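Local structure of glycosyl hydrolases family 2, sugar binding domain protein (Bacteroides uniformis str. 3978 T3 ii, 6D1P) at residues V145-R149 and G160-I164; A227-L231 and L260-S264; M350-K354 and L375-L381; N536-E540 and S549-R555. The protein is a beta-glucuronidase of glycoside hydrolase family 2 from a human gut bacterium, and probably hydrolyses the O-glycosidic bond of beta-glucuronides. Residues are numbered along the deposited sequence.

The four contacts follow one another along the chain, each closing before the next opens, so none nest or cross. Contact 1 closes a ten-residue, partly helical loop in the sugar-binding domain and lays helix 142-149 against the start of strand 162-169. Contact 2 joins strands 219-229 and 263-271 in the following beta domain, closing a 28-residue, helix-free loop that holds strands 240-246 and 252-259. In the TIM barrel, contact 3 packs two successive outer helices, closing a 20-residue loop with strand 360-362, and contact 4 closes an eight-residue one, fastening a loop to the start of helix 550-564. Contacts 1 and 4 have centres 62 Å apart, on opposite sides of the chain's centre.

Contact 1 (V145-R149 and G160-I164)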
loop_
_atom_site.group_PDB
_atom_site.type_symbol
_atom_site.label_atom_id
_atom_site.label_comp_id
_atom_site.label_asym_id
_atom_site.label_seq_id
_atom_site.Cartn_x
_atom_site.Cartn_y
_atom_site.Cartn_z
ATOM N N VAL A 145 -19.070 -21.608 -17.519
ATOM C CA VAL A 145 -20.228 -20.781 -17.838
ATOM C C VAL A 145 -21.479 -21.646 -17.895
ATOM O O VAL A 145 -22.533 -21.294 -17.348
ATOM C CB VAL A 145 -20.016 -20.023 -19.158
ATOM C CG1 VAL A 145 -21.329 -19.439 -19.629
ATOM C CG2 VAL A 145 -18.999 -18.905 -18.986
ATOM N N GLU A 146 -21.371 -22.803 -18.548
ATOM C CA GLU A 146 -22.476 -23.742 -18.623
ATOM C C GLU A 146 -22.908 -24.155 -17.223
ATOM O O GLU A 146 -24.018 -23.817 -16.793
ATOM C CB GLU A 146 -22.079 -24.956 -19.465
ATOM C CG GLU A 146 -23.183 -25.994 -19.609
ATOM C CD GLU A 146 -24.503 -25.393 -20.084
ATOM O OE1 GLU A 146 -24.482 -24.564 -21.029
ATOM O OE2 GLU A 146 -25.559 -25.746 -19.507
ATOM N N ALA A 147 -22.031 -24.854 -16.491
ATOM C CA ALA A 147 -22.394 -25.330 -15.159
ATOM C C ALA A 147 -22.909 -24.211 -14.273
ATOM O O ALA A 147 -23.661 -24.476 -13.334
ATOM C CB ALA A 147 -21.207 -26.009 -14.475
ATOM N N PHE A 148 -22.537 -22.967 -14.560
ATOM C CA PHE A 148 -23.059 -21.860 -13.774
ATOM C C PHE A 148 -24.458 -21.458 -14.227
ATOM O O PHE A 148 -25.310 -21.133 -13.394
ATOM C CB PHE A 148 -22.113 -20.671 -13.854
ATOM C CG PHE A 148 -22.627 -19.455 -13.161
ATOM C CD1 PHE A 148 -22.594 -19.370 -11.777
ATOM C CD2 PHE A 148 -23.148 -18.392 -13.889
ATOM C CE1 PHE A 148 -23.072 -18.243 -11.129
ATOM C CE2 PHE A 148 -23.628 -17.265 -13.244
ATOM C CZ PHE A 148 -23.589 -17.193 -11.864
ATOM N N ARG A 149 -24.716 -21.459 -15.536
ATOM C CA ARG A 149 -26.072 -21.180 -15.995
ATOM C C ARG A 149 -27.064 -22.205 -15.456
ATOM O O ARG A 149 -28.229 -21.869 -15.208
ATOM C CB ARG A 149 -26.109 -21.133 -17.520
ATOM C CG ARG A 149 -25.896 -19.743 -18.087
ATOM C CD ARG A 149 -25.264 -19.797 -19.486
ATOM N NE ARG A 149 -25.096 -18.461 -20.056
ATOM C CZ ARG A 149 -24.497 -18.195 -21.216
ATOM N NH1 ARG A 149 -23.992 -19.184 -21.954
ATOM N NH2 ARG A 149 -24.400 -16.931 -21.641
ATOM N N GLY A 160 -28.844 -13.502 -15.525
ATOM C CA GLY A 160 -28.293 -14.172 -16.673
ATOM C C GLY A 160 -26.871 -13.801 -17.043
ATOM O O GLY A 160 -26.286 -14.480 -17.891
ATOM N N LYS A 161 -26.293 -12.751 -16.455
ATOM C CA LYS A 161 -24.902 -12.413 -16.736
ATOM C C LYS A 161 -23.964 -13.289 -15.903
ATOM O O LYS A 161 -24.390 -13.997 -14.987
ATOM C CB LYS A 161 -24.650 -10.929 -16.477
ATOM C CG LYS A 161 -25.444 -10.028 -17.409
ATOM C CD LYS A 161 -25.516 -8.589 -16.915
ATOM C CE LYS A 161 -24.436 -7.713 -17.533
ATOM N NZ LYS A 161 -24.808 -6.265 -17.458
ATOM N N ILE A 162 -22.681 -13.254 -16.233
ATOM C CA ILE A 162 -21.693 -14.168 -15.667
ATOM C C ILE A 162 -20.704 -13.369 -14.830
ATOM O O ILE A 162 -20.119 -12.409 -15.334
ATOM C CB ILE A 162 -20.949 -14.972 -16.747
ATOM C CG1 ILE A 162 -21.950 -15.615 -17.711
ATOM C CG2 ILE A 162 -20.097 -16.055 -16.111
ATOM C CD1 ILE A 162 -22.949 -16.518 -17.034
ATOM N N PRO A 163 -20.465 -13.739 -13.570
ATOM C CA PRO A 163 -19.463 -13.026 -12.769
ATOM C C PRO A 163 -18.048 -13.551 -12.979
ATOM O O PRO A 163 -17.775 -14.755 -12.874
ATOM C CB PRO A 163 -19.943 -13.251 -11.323
ATOM C CG PRO A 163 -21.013 -14.346 -11.392
ATOM C CD PRO A 163 -21.065 -14.849 -12.817
ATOM N N ILE A 164 -17.141 -12.626 -13.280
ATOM C CA ILE A 164 -15.743 -12.913 -13.570
ATOM C C ILE A 164 -14.887 -12.230 -12.509
ATOM O O ILE A 164 -15.125 -11.069 -12.164
ATOM C CB ILE A 164 -15.366 -12.419 -14.979
ATOM C CG1 ILE A 164 -16.174 -13.180 -16.023
ATOM C CG2 ILE A 164 -13.862 -12.581 -15.263
ATOM C CD1 ILE A 164 -15.972 -14.674 -15.948
HETATM O O HOH W 1 -27.540 -16.484 -19.773
#
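In the beta-sandwich sugar-binding domain of this family 2 enzyme, the last turn of helix 142-149 covers the beginning of strand 162-169. The short axes approach to 9.9 Å at 129°, and no direct hydrogen bond crosses between them, so the direct contacts are van der Waals, mostly between side chains. I162 is the central piece. Both its chi angles are m (-50° and -57°), which brings CD1 up to the helix: CD1 lies 3.7 Å from F148 CD2, at the edge of that ring, and 4.2 Å from V145 CG1. The other branch reaches V145 too, I162 CG2 lying 4.2 Å from V145 CG2. F148 directs its CA-to-CB bond toward the strand; with chi1 t its ring edge meets K161 O, 3.8 Å from CE2, and CE2 comes within 3.5 Å of P163 CD; the ring also meets Y123. The CA-to-CB bond of K161 points away from the helix, and G160, in the loop before the strand, has a positive phi of 81°. R149 is more exposed. Its chi1 sits between wells at -92° and the rest of the chain is extended, so that NE stands 4.2 Å from I162 CD1 while NH2 bonds to I98 O. One water bridges the two segments: it donates to G160 O at 3.0 Å and accepts a weak hydrogen bond from R149 NE at 3.2 Å.

Contact 2 (A227-L231 and L260-S264); sequences AFGGL and LTEIS
At the apolar centre F228 (chi1 -72°, chi2 93°) turns its ring toward segment 260-264, and L260 (chi1 t, chi2 t) lays CD2 over one face: a CH-pi contact, 4.0 Å from CD2 to the ring centroid and 14° off the normal. F241 meets the same ring edge-to-face, placing it in the interior of the beta-sandwich domain. L231 (chi1 m, chi2 t) extends the cluster, its CD1 3.9 Å from L260 CD2 and 3.6 Å from E262 CA. Its backbone swings back through G230, at phi/psi 83/-169, into a positive phi of 70° at L231. On the sheet, A227 and I263 form an antiparallel non-hydrogen-bonded pair, CA to CA 4.6 Å, with A227 CB 3.7 Å from I263 CD1 (I263 chi1 t, chi2 p). E262 breaks the extended run with helical angles, -54/-47, just before strand 263-271. At the polar edge, E262 O accepts from F228 N (2.9 Å, 149°) and receives a CA-H...O contact from A227 CA at 3.4 Å; T261 O lies 3.3 Å from F228 CD1. With one conventional hydrogen bond between the segments, the strand ends are held together here largely by van der Waals contact around F228 and L260.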
loop_
_atom_site.group_PDB
_atom_site.type_symbol
_atom_site.label_atom_id
_atom_site.label_comp_id
_atom_site.label_asym_id
_atom_site.label_seq_id
_atom_site.Cartn_x
_atom_site.Cartn_y
_atom_site.Cartn_z
ATOM N N ALA A 227 -2.910 -26.075 -37.746
ATOM C CA ALA A 227 -3.348 -27.048 -36.758
ATOM C C ALA A 227 -4.755 -26.715 -36.279
ATOM O O ALA A 227 -5.088 -25.544 -36.076
ATOM C CB ALA A 227 -2.392 -27.083 -35.573
ATOM N N PHE A 228 -5.570 -27.748 -36.076
ATOM C CA PHE A 228 -6.974 -27.594 -35.711
ATOM C C PHE A 228 -7.250 -28.167 -34.326
ATOM O O PHE A 228 -6.751 -29.241 -33.973
ATOM C CB PHE A 228 -7.900 -28.287 -36.730
ATOM C CG PHE A 228 -7.992 -27.581 -38.052
ATOM C CD1 PHE A 228 -7.153 -27.932 -39.102
ATOM C CD2 PHE A 228 -8.920 -26.564 -38.247
ATOM C CE1 PHE A 228 -7.234 -27.281 -40.320
ATOM C CE2 PHE A 228 -9.011 -25.907 -39.465
ATOM C CZ PHE A 228 -8.165 -26.272 -40.506
ATOM N N GLY A 229 -8.062 -27.441 -33.549
ATOM C CA GLY A 229 -8.608 -27.947 -32.310
ATOM C C GLY A 229 -10.013 -28.482 -32.517
ATOM O O GLY A 229 -10.718 -28.098 -33.446
ATOM N N GLY A 230 -10.433 -29.348 -31.620
ATOM C CA GLY A 230 -11.531 -30.220 -31.950
ATOM C C GLY A 230 -10.970 -31.401 -32.714
ATOM O O GLY A 230 -9.747 -31.585 -32.811
ATOM N N LEU A 231 -11.875 -32.186 -33.297
ATOM C CA LEU A 231 -11.560 -33.490 -33.908
ATOM C C LEU A 231 -11.208 -34.527 -32.837
ATOM O O LEU A 231 -12.029 -35.381 -32.483
ATOM C CB LEU A 231 -10.415 -33.378 -34.918
ATOM C CG LEU A 231 -10.442 -32.139 -35.805
ATOM C CD1 LEU A 231 -9.191 -32.025 -36.665
ATOM C CD2 LEU A 231 -11.691 -32.176 -36.642
ATOM N N LEU A 260 -10.090 -30.938 -44.373
ATOM C CA LEU A 260 -9.801 -30.594 -42.988
ATOM C C LEU A 260 -9.162 -31.795 -42.308
ATOM O O LEU A 260 -9.827 -32.809 -42.079
ATOM C CB LEU A 260 -11.086 -30.177 -42.282
ATOM C CG LEU A 260 -11.035 -29.375 -40.978
ATOM C CD1 LEU A 260 -12.454 -29.016 -40.583
ATOM C CD2 LEU A 260 -10.345 -30.120 -39.834
ATOM N N THR A 261 -7.875 -31.681 -41.976
ATOM C CA THR A 261 -7.172 -32.698 -41.205
ATOM C C THR A 261 -6.401 -32.023 -40.075
ATOM O O THR A 261 -6.017 -30.853 -40.190
ATOM C CB THR A 261 -6.227 -33.530 -42.083
ATOM O OG1 THR A 261 -5.680 -34.601 -41.305
ATOM C CG2 THR A 261 -5.100 -32.680 -42.617
ATOM N N GLU A 262 -6.167 -32.776 -38.986
ATOM C CA GLU A 262 -5.763 -32.160 -37.718
ATOM C C GLU A 262 -4.538 -31.273 -37.885
ATOM O O GLU A 262 -4.506 -30.140 -37.393
ATOM C CB GLU A 262 -5.497 -33.215 -36.642
ATOM C CG GLU A 262 -5.222 -32.549 -35.286
ATOM C CD GLU A 262 -4.811 -33.508 -34.188
ATOM O OE1 GLU A 262 -5.643 -33.766 -33.290
ATOM O OE2 GLU A 262 -3.655 -33.988 -34.211
ATOM N N ILE A 263 -3.520 -31.767 -38.574
ATOM C CA ILE A 263 -2.404 -30.931 -38.982
ATOM C C ILE A 263 -2.262 -31.052 -40.491
ATOM O O ILE A 263 -2.408 -32.140 -41.061
ATOM C CB ILE A 263 -1.096 -31.293 -38.243
ATOM C CG1 ILE A 263 0.004 -30.264 -38.549
ATOM C CG2 ILE A 263 -0.657 -32.709 -38.568
ATOM C CD1 ILE A 263 -0.155 -28.919 -37.834
ATOM N N SER A 264 -2.026 -29.914 -41.138
ATOM C CA SER A 264 -1.922 -29.816 -42.582
ATOM C C SER A 264 -0.687 -29.002 -42.931
ATOM O O SER A 264 -0.128 -28.294 -42.087
ATOM C CB SER A 264 -3.166 -29.154 -43.181
ATOM O OG SER A 264 -4.341 -29.541 -42.490
#

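Contact 3 (M350-K354 and L375-L381); sequences MQQIK and LCDELGL
Two right-handed helices run side by side, the axes of 350-354 and 375-379 approaching to 10.8 Å at a signed crossing angle of -41°; M350 faces L375 and K354 faces L379, each pair 6.9 Å CA to CA. M350, m in all three chi angles, is the main bump: its CG lies 3.6 Å from L375 CD1, and its CE drops between C376 SG (3.8 Å) and L381 CD1 (3.6 Å). In return L379 (chi1 m, chi2 t) pushes CD1 against the first helix, 3.8 Å from both M350 CB and Q351 N. I353 CG2 touches L381 CD1 at 4.2 Å. K354 (t, p, t, t) reaches round the helix end, NZ donating to L379 O at 2.7 Å and G380 O at 3.0 Å. G380 turns out at 101/70; a CB there would clash with NZ. G380 N and L381 N both bond to C376 O at 3.0 Å. This is the packing of successive outer helices in the beta-alpha repeats of a TIM barrel.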
loop_
_atom_site.group_PDB
_atom_site.type_symbol
_atom_site.label_atom_id
_atom_site.label_comp_id
_atom_site.label_asym_id
_atom_site.label_seq_id
_atom_site.Cartn_x
_atom_site.Cartn_y
_atom_site.Cartn_z
ATOM N N MET A 350 5.329 4.523 -31.609
ATOM C CA MET A 350 6.041 3.852 -32.695
ATOM C C MET A 350 6.234 4.791 -33.886
ATOM O O MET A 350 7.326 4.847 -34.468
ATOM C CB MET A 350 5.301 2.574 -33.095
ATOM C CG MET A 350 5.151 1.561 -31.955
ATOM S SD MET A 350 6.713 1.193 -31.115
ATOM C CE MET A 350 7.669 0.497 -32.456
ATOM N N GLN A 351 5.210 5.587 -34.223
ATOM C CA GLN A 351 5.385 6.606 -35.260
ATOM C C GLN A 351 6.500 7.577 -34.899
ATOM O O GLN A 351 7.312 7.940 -35.756
ATOM C CB GLN A 351 4.078 7.373 -35.503
ATOM C CG GLN A 351 3.287 6.875 -36.701
ATOM C CD GLN A 351 1.951 7.586 -36.876
ATOM O OE1 GLN A 351 1.892 8.820 -36.996
ATOM N NE2 GLN A 351 0.863 6.803 -36.902
ATOM N N GLN A 352 6.559 8.009 -33.641
ATOM C CA GLN A 352 7.610 8.934 -33.237
ATOM C C GLN A 352 8.989 8.321 -33.459
ATOM O O GLN A 352 9.941 9.016 -33.851
ATOM C CB GLN A 352 7.418 9.311 -31.770
ATOM C CG GLN A 352 7.896 10.703 -31.376
ATOM C CD GLN A 352 7.643 10.990 -29.886
ATOM O OE1 GLN A 352 7.373 10.072 -29.115
ATOM N NE2 GLN A 352 7.738 12.254 -29.486
ATOM N N ILE A 353 9.104 7.014 -33.220
ATOM C CA ILE A 353 10.362 6.307 -33.417
ATOM C C ILE A 353 10.687 6.224 -34.904
ATOM O O ILE A 353 11.791 6.588 -35.336
ATOM C CB ILE A 353 10.286 4.909 -32.769
ATOM C CG1 ILE A 353 10.134 5.048 -31.249
ATOM C CG2 ILE A 353 11.489 4.063 -33.159
ATOM C CD1 ILE A 353 10.109 3.757 -30.495
ATOM N N LYS A 354 9.728 5.736 -35.700
ATOM C CA LYS A 354 9.908 5.665 -37.146
ATOM C C LYS A 354 10.322 7.016 -37.723
ATOM O O LYS A 354 11.266 7.100 -38.512
ATOM C CB LYS A 354 8.623 5.171 -37.807
ATOM C CG LYS A 354 8.728 5.096 -39.325
ATOM C CD LYS A 354 9.630 3.955 -39.761
ATOM C CE LYS A 354 9.808 3.943 -41.283
ATOM N NZ LYS A 354 10.392 2.641 -41.722
ATOM N N LEU A 375 2.915 -3.012 -35.436
ATOM C CA LEU A 375 3.433 -1.699 -35.818
ATOM C C LEU A 375 4.832 -1.787 -36.429
ATOM O O LEU A 375 5.160 -1.030 -37.352
ATOM C CB LEU A 375 3.420 -0.765 -34.608
ATOM C CG LEU A 375 2.024 -0.233 -34.245
ATOM C CD1 LEU A 375 1.950 0.211 -32.763
ATOM C CD2 LEU A 375 1.605 0.903 -35.189
ATOM N N CYS A 376 5.666 -2.700 -35.944
ATOM C CA CYS A 376 6.991 -2.862 -36.531
ATOM C C CYS A 376 6.888 -3.449 -37.935
ATOM O O CYS A 376 7.528 -2.963 -38.875
ATOM C CB CYS A 376 7.856 -3.737 -35.614
ATOM S SG CYS A 376 8.311 -2.900 -34.059
ATOM N N ASP A 377 6.068 -4.490 -38.098
ATOM C CA ASP A 377 5.755 -4.989 -39.431
ATOM C C ASP A 377 5.279 -3.871 -40.357
ATOM O O ASP A 377 5.674 -3.809 -41.530
ATOM C CB ASP A 377 4.697 -6.081 -39.338
ATOM C CG ASP A 377 5.254 -7.373 -38.797
ATOM O OD1 ASP A 377 6.469 -7.433 -38.548
ATOM O OD2 ASP A 377 4.487 -8.340 -38.615
ATOM N N GLU A 378 4.437 -2.970 -39.849
ATOM C CA GLU A 378 3.734 -2.035 -40.715
ATOM C C GLU A 378 4.537 -0.770 -41.008
ATOM O O GLU A 378 4.556 -0.299 -42.151
ATOM C CB GLU A 378 2.384 -1.695 -40.087
ATOM C CG GLU A 378 1.646 -0.551 -40.739
ATOM C CD GLU A 378 0.510 -0.021 -39.853
ATOM O OE1 GLU A 378 -0.112 -0.819 -39.099
ATOM O OE2 GLU A 378 0.252 1.201 -39.901
ATOM N N LEU A 379 5.206 -0.204 -40.011
ATOM C CA LEU A 379 5.989 0.992 -40.267
ATOM C C LEU A 379 7.360 0.678 -40.823
ATOM O O LEU A 379 7.972 1.537 -41.470
ATOM C CB LEU A 379 6.161 1.799 -38.987
ATOM C CG LEU A 379 4.875 2.150 -38.241
ATOM C CD1 LEU A 379 5.203 2.857 -36.905
ATOM C CD2 LEU A 379 3.971 2.999 -39.127
ATOM N N GLY A 380 7.876 -0.510 -40.563
ATOM C CA GLY A 380 9.197 -0.827 -41.054
ATOM C C GLY A 380 10.257 -0.695 -39.988
ATOM O O GLY A 380 11.090 0.217 -40.025
ATOM N N LEU A 381 10.231 -1.618 -39.027
ATOM C CA LEU A 381 11.219 -1.667 -37.960
ATOM C C LEU A 381 11.605 -3.116 -37.754
ATOM O O LEU A 381 10.743 -3.948 -37.452
ATOM C CB LEU A 381 10.672 -1.078 -36.653
ATOM C CG LEU A 381 10.387 0.422 -36.648
ATOM C CD1 LEU A 381 9.831 0.861 -35.281
ATOM C CD2 LEU A 381 11.636 1.218 -36.996
#

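Contact 4 (N536-E540 and S549-R555); sequences NFDIE and SESYIIR
The guanidinium of R555 turns one of its faces to the F537 ring, with NE only 3.1 Å from F537 CD2. R555 has chi1 m, chi2 and chi3 t, and chi4 at 73°, which brings NH1 back to donate to S551 O at 3.2 Å, while NH2 forms a salt bridge with E642 on strand 641-647. F537 (chi1 -64°) is the residue of loop 536-540 that packs most against the helix start. Its CA is 5.9 Å from that of Y552, its CZ 3.6 Å from S551 CB, and its CD1 4.1 Å from Y552 CB. The loop has no regular structure: F537 is at -95/-11, D538 at -87/88 is the centre of an inverse gamma turn, and I539 is extended at -138/168. Y552, with chi1 t, extends its ring up to the loop backbone. Y552 CE1 lies 3.2 Å from F537 O and 4.0 Å from I539 CG1, and its OH bonds to G485 O. A water joins the two sides, donating to I539 O at 2.5 Å and Y552 OH at 3.1 Å. No direct hydrogen bond crosses. S549 is the N-cap of helix 550-564, its OG accepting from Y552 N at 3.0 Å. Loop 536-540 belongs to the connection after strand 510-511, which passes through short helix 542-545 and folds back on the first turns of helix 550-564, a beta-to-alpha unit of the TIM barrel.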
loop_
_atom_site.group_PDB
_atom_site.type_symbol
_atom_site.label_atom_id
_atom_site.label_comp_id
_atom_site.label_asym_id
_atom_site.label_seq_id
_atom_site.Cartn_x
_atom_site.Cartn_y
_atom_site.Cartn_z
ATOM N N ASN A 536 35.193 20.800 -21.393
ATOM C CA ASN A 536 34.522 20.267 -20.205
ATOM C C ASN A 536 33.594 19.102 -20.519
ATOM O O ASN A 536 33.144 18.427 -19.588
ATOM C CB ASN A 536 33.731 21.375 -19.493
ATOM C CG ASN A 536 32.683 22.032 -20.397
ATOM O OD1 ASN A 536 32.924 22.275 -21.575
ATOM N ND2 ASN A 536 31.513 22.314 -19.839
ATOM N N PHE A 537 33.301 18.854 -21.790
ATOM C CA PHE A 537 32.502 17.713 -22.209
ATOM C C PHE A 537 33.343 16.518 -22.606
ATOM O O PHE A 537 32.797 15.428 -22.777
ATOM C CB PHE A 537 31.598 18.100 -23.382
ATOM C CG PHE A 537 30.582 19.153 -23.031
ATOM C CD1 PHE A 537 29.752 18.990 -21.922
ATOM C CD2 PHE A 537 30.476 20.312 -23.781
ATOM C CE1 PHE A 537 28.818 19.963 -21.570
ATOM C CE2 PHE A 537 29.540 21.282 -23.448
ATOM C CZ PHE A 537 28.710 21.107 -22.331
ATOM N N ASP A 538 34.645 16.694 -22.756
ATOM C CA ASP A 538 35.546 15.589 -23.061
ATOM C C ASP A 538 35.970 14.955 -21.743
ATOM O O ASP A 538 36.983 15.326 -21.145
ATOM C CB ASP A 538 36.741 16.092 -23.852
ATOM C CG ASP A 538 37.603 14.976 -24.352
ATOM O OD1 ASP A 538 37.118 13.824 -24.416
ATOM O OD2 ASP A 538 38.774 15.260 -24.676
ATOM N N ILE A 539 35.177 13.996 -21.265
ATOM C CA ILE A 539 35.405 13.405 -19.952
ATOM C C ILE A 539 35.222 11.894 -20.012
ATOM O O ILE A 539 34.732 11.328 -20.994
ATOM C CB ILE A 539 34.487 14.004 -18.874
ATOM C CG1 ILE A 539 33.016 13.751 -19.230
ATOM C CG2 ILE A 539 34.781 15.474 -18.692
ATOM C CD1 ILE A 539 32.017 14.162 -18.133
ATOM N N GLU A 540 35.649 11.249 -18.934
ATOM C CA GLU A 540 35.503 9.818 -18.739
ATOM C C GLU A 540 34.242 9.537 -17.937
ATOM O O GLU A 540 33.973 10.230 -16.953
ATOM C CB GLU A 540 36.693 9.252 -17.969
ATOM C CG GLU A 540 37.974 9.213 -18.725
ATOM C CD GLU A 540 38.720 7.931 -18.452
ATOM O OE1 GLU A 540 38.669 7.446 -17.286
ATOM O OE2 GLU A 540 39.329 7.400 -19.411
ATOM N N SER A 549 23.571 16.746 -18.144
ATOM C CA SER A 549 22.950 17.744 -19.007
ATOM C C SER A 549 22.628 17.163 -20.389
ATOM O O SER A 549 23.199 16.162 -20.834
ATOM C CB SER A 549 23.879 18.935 -19.184
ATOM O OG SER A 549 24.969 18.530 -20.007
ATOM N N GLU A 550 21.685 17.813 -21.067
ATOM C CA GLU A 550 21.466 17.502 -22.474
ATOM C C GLU A 550 22.672 17.885 -23.311
ATOM O O GLU A 550 22.945 17.240 -24.328
ATOM C CB GLU A 550 20.211 18.205 -22.990
ATOM C CG GLU A 550 18.918 17.689 -22.324
ATOM C CD GLU A 550 17.651 18.024 -23.112
ATOM O OE1 GLU A 550 17.498 17.572 -24.281
ATOM O OE2 GLU A 550 16.800 18.754 -22.542
ATOM N N SER A 551 23.407 18.915 -22.885
ATOM C CA SER A 551 24.562 19.381 -23.640
ATOM C C SER A 551 25.585 18.276 -23.804
ATOM O O SER A 551 26.150 18.088 -24.895
ATOM C CB SER A 551 25.190 20.579 -22.939
ATOM O OG SER A 551 24.248 21.628 -22.838
ATOM N N TYR A 552 25.824 17.519 -22.728
ATOM C CA TYR A 552 26.782 16.441 -22.823
ATOM C C TYR A 552 26.260 15.338 -23.729
ATOM O O TYR A 552 26.950 14.907 -24.665
ATOM C CB TYR A 552 27.131 15.894 -21.443
ATOM C CG TYR A 552 28.028 14.702 -21.580
ATOM C CD1 TYR A 552 29.373 14.850 -21.939
ATOM C CD2 TYR A 552 27.526 13.416 -21.427
ATOM C CE1 TYR A 552 30.203 13.731 -22.099
ATOM C CE2 TYR A 552 28.347 12.299 -21.588
ATOM C CZ TYR A 552 29.684 12.463 -21.917
ATOM O OH TYR A 552 30.476 11.349 -22.076
ATOM N N ILE A 553 25.028 14.888 -23.497
ATOM C CA ILE A 553 24.594 13.690 -24.204
ATOM C C ILE A 553 24.436 13.960 -25.693
ATOM O O ILE A 553 24.568 13.044 -26.511
ATOM C CB ILE A 553 23.304 13.119 -23.592
ATOM C CG1 ILE A 553 23.271 11.599 -23.801
ATOM C CG2 ILE A 553 22.064 13.764 -24.201
ATOM C CD1 ILE A 553 24.326 10.851 -23.005
ATOM N N ILE A 554 24.149 15.205 -26.071
ATOM C CA ILE A 554 23.989 15.535 -27.484
ATOM C C ILE A 554 25.303 15.319 -28.229
ATOM O O ILE A 554 25.343 14.706 -29.303
ATOM C CB ILE A 554 23.468 16.980 -27.606
ATOM C CG1 ILE A 554 21.939 16.974 -27.471
ATOM C CG2 ILE A 554 23.941 17.648 -28.893
ATOM C CD1 ILE A 554 21.367 18.279 -27.028
ATOM N N ARG A 555 26.402 15.776 -27.631
ATOM C CA ARG A 555 27.724 15.528 -28.171
ATOM C C ARG A 555 28.040 14.040 -28.213
ATOM O O ARG A 555 28.663 13.561 -29.170
ATOM C CB ARG A 555 28.755 16.275 -27.335
ATOM C CG ARG A 555 28.707 17.789 -27.527
ATOM C CD ARG A 555 29.544 18.480 -26.481
ATOM N NE ARG A 555 29.790 19.876 -26.812
ATOM C CZ ARG A 555 28.873 20.840 -26.736
ATOM N NH1 ARG A 555 27.630 20.562 -26.347
ATOM N NH2 ARG A 555 29.198 22.086 -27.048
HETATM O O HOH W 2 33.387 11.831 -23.077
#